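Side-chain contact in salicylic acid-binding protein 2 (Nicotiana tabacum, PDB 1XKL), which hydrolyses methyl salicylate to salicylic acid and methanol, releasing the active plant defence hormone that sets off systemic acquired resistance: residues L9-C14 against Y56-P61. Sequence-based numbering, arbitrary orientation.
Sequences LVHGAC and YDYTLP. With STH (2-amino-4H-1,3-benzoxathiin-4-ol), chain E.
Tyr58 reaches from helix 55-67 to the loop His11-Ala13 and meets it with the phenol oxygen alone. By van der Waals contact, Tyr58 OH lies 3.6 Å from His11 CE1, the two rings crossing at a slant, and 4.0 Å from Ala13 CA. With CG anti to the backbone N (chi1 177°), the ring extends toward the loop, spanning the 10.2 Å between the CA atoms of Tyr58 and Ala13.

The polar link runs through one water. Tyr58 OH donates to it at 2.6 Å, and the water donates in turn to the carbonyl O of His11 at 2.9 Å, tying helix to loop.

Within the loop, His11 braces its own backbone: His11 ND1 donates to Gly12 O at 2.7 Å, nearly straight at 169° and with the acceptor in the ring plane, though the donor stands somewhat tilted from the carbonyl plane. NE2 accepts the backbone N-H of Leu39, so both ring nitrogens are engaged, which holds the imidazole's rotation.

The loop's other side faces the ligand. Ala13, a salicylate-binding residue, brings its N to 3.1 Å from STH S7 and its CB to 3.4 Å from the same sulfur, while Gly12 lies close to the nucleophile Ser81. Ala13 N is probably placed as in the oxyanion hole of alpha/beta hydrolases, where the loop after this strand supplies one N-H.

In this fold, Tyr58 thus joins helix 55-67 to the loop leaving strand 6-10, which lies between strands 33-36 and 75-80 of the parallel sheet, with Phe182 and Asn86 of helix 83-93 against the tyrosine.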
# COMPACT_ATOMS: atom_id res chain seq x y z
N LEU A 9 2.55 -29.14 -25.08
CA LEU A 9 3.49 -28.91 -24.00
C LEU A 9 2.79 -28.49 -22.71
O LEU A 9 2.04 -27.52 -22.68
CB LEU A 9 4.53 -27.86 -24.42
CG LEU A 9 5.19 -28.07 -25.79
CD1 LEU A 9 6.30 -27.02 -25.98
CD2 LEU A 9 5.79 -29.47 -25.89
N VAL A 10 3.04 -29.25 -21.65
CA VAL A 10 2.41 -29.01 -20.36
C VAL A 10 3.44 -28.67 -19.31
O VAL A 10 4.27 -29.50 -18.94
CB VAL A 10 1.64 -30.25 -19.93
CG1 VAL A 10 0.81 -29.97 -18.70
CG2 VAL A 10 0.77 -30.73 -21.09
N HIS A 11 3.36 -27.43 -18.84
CA HIS A 11 4.28 -26.90 -17.83
C HIS A 11 4.10 -27.52 -16.44
O HIS A 11 3.12 -28.23 -16.19
CB HIS A 11 4.10 -25.38 -17.74
CG HIS A 11 2.76 -24.97 -17.23
ND1 HIS A 11 2.42 -25.02 -15.89
CD2 HIS A 11 1.65 -24.55 -17.88
CE1 HIS A 11 1.16 -24.64 -15.74
NE2 HIS A 11 0.67 -24.35 -16.93
N GLY A 12 5.04 -27.22 -15.56
CA GLY A 12 5.01 -27.72 -14.21
C GLY A 12 4.38 -26.72 -13.25
O GLY A 12 3.83 -25.70 -13.68
N ALA A 13 4.48 -26.99 -11.96
CA ALA A 13 3.90 -26.13 -10.94
C ALA A 13 4.54 -24.75 -10.84
O ALA A 13 5.76 -24.60 -10.94
CB ALA A 13 3.95 -26.82 -9.59
N CYS A 14 3.69 -23.75 -10.63
CA CYS A 14 4.14 -22.37 -10.50
C CYS A 14 4.62 -21.78 -11.82
O CYS A 14 5.05 -20.63 -11.85
CB CYS A 14 5.25 -22.26 -9.45
SG CYS A 14 4.79 -22.79 -7.77
N TYR A 56 -8.04 -32.28 -11.26
CA TYR A 56 -8.91 -32.14 -12.42
C TYR A 56 -9.22 -30.67 -12.75
O TYR A 56 -9.23 -30.30 -13.92
CB TYR A 56 -10.21 -32.92 -12.20
CG TYR A 56 -11.07 -33.00 -13.44
CD1 TYR A 56 -11.93 -31.95 -13.78
CD2 TYR A 56 -10.98 -34.08 -14.31
CE1 TYR A 56 -12.68 -31.98 -14.95
CE2 TYR A 56 -11.72 -34.13 -15.49
CZ TYR A 56 -12.56 -33.07 -15.80
OH TYR A 56 -13.28 -33.09 -16.98
N ASP A 57 -9.49 -29.85 -11.73
CA ASP A 57 -9.78 -28.43 -11.96
C ASP A 57 -8.55 -27.73 -12.54
O ASP A 57 -8.67 -26.84 -13.37
CB ASP A 57 -10.13 -27.71 -10.65
CG ASP A 57 -11.37 -28.26 -9.96
OD1 ASP A 57 -12.24 -28.84 -10.64
OD2 ASP A 57 -11.48 -28.07 -8.73
N TYR A 58 -7.38 -28.14 -12.07
CA TYR A 58 -6.11 -27.57 -12.52
C TYR A 58 -5.78 -27.96 -13.96
O TYR A 58 -5.19 -27.17 -14.70
CB TYR A 58 -5.00 -28.04 -11.56
CG TYR A 58 -3.60 -27.61 -11.91
CD1 TYR A 58 -3.31 -26.28 -12.26
CD2 TYR A 58 -2.54 -28.52 -11.84
CE1 TYR A 58 -2.00 -25.88 -12.53
CE2 TYR A 58 -1.24 -28.13 -12.11
CZ TYR A 58 -0.97 -26.82 -12.45
OH TYR A 58 0.34 -26.45 -12.70
N THR A 59 -6.20 -29.16 -14.35
CA THR A 59 -5.94 -29.70 -15.69
C THR A 59 -7.01 -29.35 -16.73
O THR A 59 -6.87 -29.67 -17.91
CB THR A 59 -5.84 -31.24 -15.63
OG1 THR A 59 -4.99 -31.61 -14.54
CG2 THR A 59 -5.27 -31.79 -16.94
N LEU A 60 -8.07 -28.69 -16.28
CA LEU A 60 -9.16 -28.32 -17.16
C LEU A 60 -8.73 -27.83 -18.55
O LEU A 60 -9.21 -28.33 -19.56
CB LEU A 60 -10.03 -27.25 -16.47
CG LEU A 60 -11.46 -27.09 -16.96
CD1 LEU A 60 -12.16 -28.45 -16.93
CD2 LEU A 60 -12.20 -26.09 -16.07
N PRO A 61 -7.80 -26.87 -18.62
CA PRO A 61 -7.37 -26.38 -19.94
C PRO A 61 -6.89 -27.50 -20.87
O PRO A 61 -7.23 -27.53 -22.05
CB PRO A 61 -6.26 -25.39 -19.60
CG PRO A 61 -6.67 -24.88 -18.24
CD PRO A 61 -7.09 -26.16 -17.55
C8 STH E . 6.61 -29.43 -9.17
O8 STH E . 5.48 -29.98 -8.65
C1 STH E . 7.92 -29.50 -8.45
C2 STH E . 9.12 -28.87 -9.06
C3 STH E . 10.37 -28.94 -8.37
C4 STH E . 10.46 -29.59 -7.10
C5 STH E . 9.30 -30.19 -6.51
C6 STH E . 8.05 -30.14 -7.16
C7 STH E . 7.94 -28.45 -11.15
O2 STH E . 9.07 -28.23 -10.32
N7 STH E . 7.80 -27.35 -11.98
S7 STH E . 6.54 -28.79 -10.42
O HOH W 1 1.71 -28.47 -13.70